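Local coordinates for uncharacterized protein (Mycolicibacterium smegmatis MC2 155, PDB 6T84) that is required for the MmpL3-dependent transport of trehalose monomycolate to the mycobacterial cell wall, and for growth and cell elongation, at residues R35-M41 with W143-W148; V84-L90 with R110-N116. All blocks are in the same frame, centred on the assembly; numbering follows the deposited sequence. Where two conformers were deposited one is given.

Contact 1: R35-M41 with W143-W148; sequences RWKRGVM and WNEQNW. With SO4 (sulfate ion), chain C.
The W143 indole lies with one face against the backbone of the 35-41 loop, which lies between strands 28-29 and 49-50 and packs over strands 141-144 and 148-153. G39 CA sits over its six-membered ring, 3.5 Å from the centroid, in a CH-pi contact, while the R38 carbonyl carbon and V40 N cover the same face nearer the rim. W143 CG stands between its backbone N and carbonyl carbon (chi1 75°), which places that face against the loop. The ring's edge is turned to the carboxylate of E145. W36 and W148 form a T-shaped pair, planes at 87°, the NE1 edge of W36 meeting the W148 face, with W36 NE1 3.2 Å from W148 CG. R35 CG covers one face of W36. At the edge of W148, NE1 donates to O4 of a sulfate, probably from the crystallisation liquor, and N147 ND2 holds its O1 at 2.8 Å.

Between W143 and the W36-W148 pair, the extended E145 side chain reaches the backbone of K37 and R38. Its OE1 receives K37 N through the syn lone pair at 2.9 Å. OE2 takes R38 N at 2.8 Å from above the carboxylate plane and, on its anti lone pair, W143 NE1, in the indole plane at 2.8 Å and 173°. A water joins OE1 to R35 O. The R38 guanidinium forms a salt bridge with D100.

One carboxylate thus gathers two consecutive backbone N-H groups and an indole N-H, which probably stabilises its negative charge and, with G39 packed on the ring face, helps to hold W143 in orientation.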
# COMPACT_ATOMS: atom_id res chain seq x y z
N ARG A 35 -8.80 9.55 -3.42
CA ARG A 35 -9.61 8.42 -3.01
C ARG A 35 -9.06 7.72 -1.78
O ARG A 35 -9.77 6.89 -1.21
CB ARG A 35 -9.88 7.42 -4.13
CG ARG A 35 -8.70 6.88 -4.82
CD ARG A 35 -9.14 5.90 -5.90
NE ARG A 35 -9.99 6.55 -6.89
CZ ARG A 35 -11.22 6.16 -7.19
NH1 ARG A 35 -11.75 5.09 -6.59
NH2 ARG A 35 -11.92 6.83 -8.10
N TRP A 36 -7.84 8.06 -1.36
CA TRP A 36 -7.21 7.41 -0.21
C TRP A 36 -6.87 8.42 0.87
O TRP A 36 -6.49 9.56 0.57
CB TRP A 36 -5.93 6.68 -0.63
CG TRP A 36 -6.22 5.71 -1.71
CD1 TRP A 36 -6.97 4.56 -1.61
CD2 TRP A 36 -5.83 5.82 -3.07
NE1 TRP A 36 -7.04 3.94 -2.84
CE2 TRP A 36 -6.33 4.68 -3.75
CE3 TRP A 36 -5.07 6.75 -3.78
CZ2 TRP A 36 -6.13 4.48 -5.11
CZ3 TRP A 36 -4.85 6.54 -5.13
CH2 TRP A 36 -5.38 5.42 -5.79
N LYS A 37 -7.06 8.03 2.13
CA LYS A 37 -6.99 8.99 3.23
C LYS A 37 -5.96 8.63 4.29
O LYS A 37 -5.65 9.49 5.13
CB LYS A 37 -8.35 9.11 3.94
CG LYS A 37 -9.54 9.36 3.00
CD LYS A 37 -9.60 10.81 2.65
CE LYS A 37 -10.93 11.19 2.06
NZ LYS A 37 -10.91 12.64 1.72
N ARG A 38 -5.45 7.40 4.32
CA ARG A 38 -4.61 6.96 5.44
C ARG A 38 -3.20 6.63 4.96
O ARG A 38 -2.80 7.04 3.87
CB ARG A 38 -5.28 5.77 6.15
CG ARG A 38 -6.62 6.11 6.75
CD ARG A 38 -7.01 5.05 7.78
NE ARG A 38 -8.33 5.21 8.32
CZ ARG A 38 -8.57 5.50 9.58
NH1 ARG A 38 -7.58 5.68 10.45
NH2 ARG A 38 -9.81 5.58 10.00
N GLY A 39 -2.42 5.89 5.77
CA GLY A 39 -1.05 5.59 5.40
C GLY A 39 -0.30 6.86 5.11
O GLY A 39 -0.43 7.87 5.83
N VAL A 40 0.45 6.88 4.00
CA VAL A 40 1.16 8.10 3.63
C VAL A 40 0.26 9.23 3.17
O VAL A 40 0.73 10.37 3.08
CB VAL A 40 2.25 7.91 2.55
CG1 VAL A 40 3.28 6.98 3.04
CG2 VAL A 40 1.68 7.38 1.28
N MET A 41 -1.02 8.95 2.90
CA MET A 41 -1.90 10.00 2.40
C MET A 41 -2.29 11.00 3.48
O MET A 41 -2.65 12.13 3.15
CB MET A 41 -3.17 9.42 1.79
CG MET A 41 -2.99 8.34 0.78
SD MET A 41 -1.91 8.82 -0.60
CE MET A 41 -1.77 7.23 -1.41
N TRP A 143 -1.03 -0.80 4.19
CA TRP A 143 -2.26 -0.58 4.93
C TRP A 143 -3.43 -0.83 4.01
O TRP A 143 -3.27 -0.87 2.79
CB TRP A 143 -2.36 0.83 5.55
CG TRP A 143 -2.67 1.96 4.56
CD1 TRP A 143 -3.89 2.58 4.42
CD2 TRP A 143 -1.77 2.61 3.62
NE1 TRP A 143 -3.79 3.58 3.46
CE2 TRP A 143 -2.53 3.61 2.95
CE3 TRP A 143 -0.40 2.45 3.30
CZ2 TRP A 143 -1.97 4.45 1.98
CZ3 TRP A 143 0.14 3.25 2.32
CH2 TRP A 143 -0.64 4.26 1.69
N ASN A 144 -4.60 -1.00 4.59
CA ASN A 144 -5.80 -1.02 3.77
C ASN A 144 -6.76 0.08 4.17
O ASN A 144 -6.73 0.63 5.28
CB ASN A 144 -6.52 -2.34 3.83
CG ASN A 144 -7.23 -2.52 5.17
OD1 ASN A 144 -6.58 -2.75 6.23
ND2 ASN A 144 -8.57 -2.41 5.14
N GLU A 145 -7.62 0.41 3.20
CA GLU A 145 -8.80 1.24 3.42
C GLU A 145 -9.99 0.40 2.99
O GLU A 145 -9.88 -0.82 2.83
CB GLU A 145 -8.66 2.59 2.70
CG GLU A 145 -7.41 3.31 3.23
CD GLU A 145 -7.18 4.71 2.76
OE1 GLU A 145 -8.14 5.39 2.40
OE2 GLU A 145 -6.01 5.16 2.80
N GLN A 146 -11.17 1.02 2.82
CA GLN A 146 -12.34 0.19 2.66
C GLN A 146 -12.24 -0.76 1.47
O GLN A 146 -12.54 -1.96 1.58
CB GLN A 146 -13.58 1.06 2.54
CG GLN A 146 -14.85 0.19 2.48
CD GLN A 146 -16.12 0.99 2.56
OE1 GLN A 146 -16.19 1.97 3.30
NE2 GLN A 146 -17.13 0.58 1.81
N ASN A 147 -11.84 -0.24 0.30
CA ASN A 147 -11.83 -1.01 -0.93
C ASN A 147 -10.46 -1.14 -1.58
O ASN A 147 -10.38 -1.53 -2.76
CB ASN A 147 -12.79 -0.30 -1.90
CG ASN A 147 -14.21 -0.36 -1.41
OD1 ASN A 147 -14.73 -1.44 -1.25
ND2 ASN A 147 -14.83 0.81 -1.17
N TRP A 148 -9.39 -0.86 -0.82
CA TRP A 148 -8.05 -0.84 -1.40
C TRP A 148 -7.04 -1.34 -0.37
O TRP A 148 -7.21 -1.12 0.83
CB TRP A 148 -7.68 0.60 -1.73
CG TRP A 148 -8.53 1.16 -2.81
CD1 TRP A 148 -9.72 1.80 -2.64
CD2 TRP A 148 -8.32 1.02 -4.21
NE1 TRP A 148 -10.26 2.10 -3.85
CE2 TRP A 148 -9.42 1.65 -4.84
CE3 TRP A 148 -7.33 0.43 -4.99
CZ2 TRP A 148 -9.56 1.71 -6.24
CZ3 TRP A 148 -7.42 0.52 -6.37
CH2 TRP A 148 -8.55 1.15 -6.99
S SO4 C . -13.69 3.76 -3.21
O1 SO4 C . -13.63 3.19 -1.85
O2 SO4 C . -15.09 3.91 -3.60
O3 SO4 C . -13.05 5.08 -3.24
O4 SO4 C . -13.12 2.94 -4.22
O HOH W 1 -9.80 4.55 0.16

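Contact 2: V84-L90 with R110-N116; sequences VVVDLRL and RMVYSTN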
# COMPACT_ATOMS: atom_id res chain seq x y z
N VAL A 84 -12.56 -2.20 8.78
CA VAL A 84 -11.35 -2.28 9.62
C VAL A 84 -10.15 -1.78 8.82
O VAL A 84 -10.04 -2.07 7.61
CB VAL A 84 -11.14 -3.73 10.09
CG1 VAL A 84 -9.85 -3.92 10.94
CG2 VAL A 84 -12.35 -4.22 10.90
N VAL A 85 -9.24 -1.05 9.47
CA VAL A 85 -7.96 -0.64 8.88
C VAL A 85 -6.85 -1.36 9.62
O VAL A 85 -6.81 -1.32 10.85
CB VAL A 85 -7.75 0.88 8.97
CG1 VAL A 85 -6.31 1.29 8.54
CG2 VAL A 85 -8.76 1.57 8.11
N VAL A 86 -5.99 -2.02 8.88
CA VAL A 86 -4.72 -2.54 9.41
C VAL A 86 -3.60 -1.76 8.73
O VAL A 86 -3.62 -1.57 7.50
CB VAL A 86 -4.60 -4.05 9.15
CG1 VAL A 86 -3.20 -4.61 9.65
CG2 VAL A 86 -5.75 -4.82 9.84
N ASP A 87 -2.59 -1.35 9.52
CA ASP A 87 -1.42 -0.63 9.02
C ASP A 87 -0.21 -1.35 9.59
O ASP A 87 -0.09 -1.50 10.81
CB ASP A 87 -1.51 0.82 9.53
CG ASP A 87 -0.37 1.71 9.08
OD1 ASP A 87 0.78 1.34 9.35
OD2 ASP A 87 -0.64 2.80 8.49
N LEU A 88 0.64 -1.82 8.71
CA LEU A 88 1.86 -2.58 9.05
C LEU A 88 3.03 -1.75 8.53
O LEU A 88 3.18 -1.58 7.32
CB LEU A 88 1.77 -3.92 8.30
CG LEU A 88 2.95 -4.89 8.39
CD1 LEU A 88 3.10 -5.37 9.84
CD2 LEU A 88 2.77 -6.10 7.42
N ARG A 89 3.88 -1.23 9.43
CA ARG A 89 4.93 -0.30 9.00
C ARG A 89 6.22 -0.59 9.75
O ARG A 89 6.21 -1.18 10.84
CB ARG A 89 4.50 1.17 9.18
CG ARG A 89 4.15 1.52 10.58
CD ARG A 89 3.80 3.00 10.74
NE ARG A 89 2.62 3.35 9.91
CZ ARG A 89 2.37 4.58 9.46
NH1 ARG A 89 3.16 5.59 9.82
NH2 ARG A 89 1.30 4.83 8.67
N LEU A 90 7.33 -0.18 9.15
CA LEU A 90 8.62 -0.43 9.82
C LEU A 90 8.63 0.23 11.19
O LEU A 90 8.11 1.32 11.39
CB LEU A 90 9.75 0.19 8.97
CG LEU A 90 9.92 -0.40 7.60
CD1 LEU A 90 11.06 0.28 6.84
CD2 LEU A 90 10.15 -1.91 7.68
N ARG A 110 8.66 -4.75 11.98
CA ARG A 110 7.45 -3.94 11.77
C ARG A 110 6.61 -3.82 13.04
O ARG A 110 6.76 -4.58 14.02
CB ARG A 110 6.61 -4.57 10.62
CG ARG A 110 7.23 -4.33 9.25
CD ARG A 110 6.76 -5.28 8.18
NE ARG A 110 7.15 -4.75 6.89
CZ ARG A 110 8.09 -5.21 6.11
NH1 ARG A 110 8.76 -6.33 6.43
NH2 ARG A 110 8.34 -4.57 5.00
N MET A 111 5.66 -2.87 12.98
CA MET A 111 4.62 -2.70 13.97
C MET A 111 3.28 -2.76 13.27
O MET A 111 3.16 -2.31 12.13
CB MET A 111 4.77 -1.33 14.67
CG MET A 111 6.11 -1.13 15.37
SD MET A 111 5.99 -1.96 16.95
CE MET A 111 7.68 -1.75 17.59
N VAL A 112 2.29 -3.36 13.94
CA VAL A 112 0.93 -3.47 13.43
C VAL A 112 0.04 -2.53 14.22
O VAL A 112 0.03 -2.58 15.46
CB VAL A 112 0.40 -4.91 13.57
CG1 VAL A 112 -0.98 -5.01 12.93
CG2 VAL A 112 1.39 -5.91 12.97
N TYR A 113 -0.74 -1.71 13.50
CA TYR A 113 -1.71 -0.80 14.09
C TYR A 113 -3.08 -1.15 13.49
O TYR A 113 -3.18 -1.57 12.32
CB TYR A 113 -1.38 0.68 13.76
CG TYR A 113 0.00 1.06 14.23
CD1 TYR A 113 1.11 0.83 13.40
CD2 TYR A 113 0.21 1.64 15.44
CE1 TYR A 113 2.39 1.21 13.78
CE2 TYR A 113 1.53 1.98 15.85
CZ TYR A 113 2.59 1.75 15.01
OH TYR A 113 3.89 2.03 15.39
N SER A 114 -4.15 -0.94 14.25
CA SER A 114 -5.46 -1.17 13.65
C SER A 114 -6.53 -0.36 14.33
O SER A 114 -6.41 0.03 15.50
CB SER A 114 -5.84 -2.65 13.75
OG SER A 114 -7.06 -2.93 13.07
N THR A 115 -7.61 -0.13 13.58
CA THR A 115 -8.83 0.47 14.12
C THR A 115 -9.66 -0.55 14.90
O THR A 115 -10.61 -0.14 15.58
CB THR A 115 -9.69 1.04 12.97
OG1 THR A 115 -10.00 -0.03 12.07
CG2 THR A 115 -8.98 2.14 12.25
N ASN A 116 -9.35 -1.85 14.83
CA ASN A 116 -10.15 -2.86 15.55
C ASN A 116 -9.14 -3.93 15.98
O ASN A 116 -8.76 -4.77 15.17
CB ASN A 116 -11.22 -3.43 14.60
CG ASN A 116 -12.15 -4.51 15.26
OD1 ASN A 116 -11.72 -5.30 16.13
ND2 ASN A 116 -13.41 -4.56 14.82
O HOH W 2 5.67 -2.42 6.34
O HOH W 3 5.99 2.30 13.53
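V85 and T115 meet through two hydrogen bonds just beyond the antiparallel strands 86-90 and 110-114: V85 N donates to T115 OG1 at 2.9 Å and 171°, and T115 N returns a bond to V85 O. The T115 hydroxyl reaches that N-H because it stands between its own backbone N and carbonyl carbon (chi1 59°). V85 O is gripped a second time by S114 OG, at 2.8 Å and tilted from the carbonyl plane. The same S114 oxygen accepts N116 N, closing an ST turn where N116 caps helix 117-123.

Farther along, D87 with Y113 and R89 with M111 are hydrogen-bonded pairs, and the side chains alternate between two faces. On one, V86, L88 and V112 pack tightly, L88 CD1 lying 3.6 Å from V112 CG2. On the other, Y113 stands beside D87, its ring nearly perpendicular to the carboxylate, and R89 crosses its edge, CG 3.7 Å from Y113 CE1. R89 grips D87 side-on, NE to OD1 and NH2 to OD2, each 2.8 Å long, while its NH1 is held by the carbonyl oxygen of K94.

The L90-R110 end is looser, with two ordered waters and the partly exposed L90 and M111. One water joins L90 O to Y113 OH; a second accepts from R110 NE at 2.8 Å and lies close enough to L88 O to donate to it, though it has other acceptors in reach. M111 swings its thioether away from strand 86-90, and L90 CD2 lies over one face of the R110 guanidinium, toward the rim. The other guanidinium nitrogens reach carbonyl oxygens of A132, A135, P136 and A139.

The D87-R89 pair probably balances buried charge within strand 86-90, whereas R110, held by water and neutral carbonyl groups, probably keeps its positive charge without a carboxylate among these partners.

How the contacts relate
The two contacts lie side by side, centres about 12 Å apart, in the part of the N-terminal domain thought to be cytoplasmic, and share one large antiparallel sheet in which strands 141-144 and 86-90 are neighbours. Along the chain the order is 35-41, 84-90, 110-116 and 143-148, so contact 2 falls between the two halves of contact 1. N144 couples them: OD1 probably accepts from V86 N at 2.8 Å, and ND2 probably donates to V84 O at 2.9 Å. Contact 2 pairs adjacent strands; contact 1 ties an early loop to strands far later in the sequence. Both belong to the domain that suffices for function and for interaction with MmpL3.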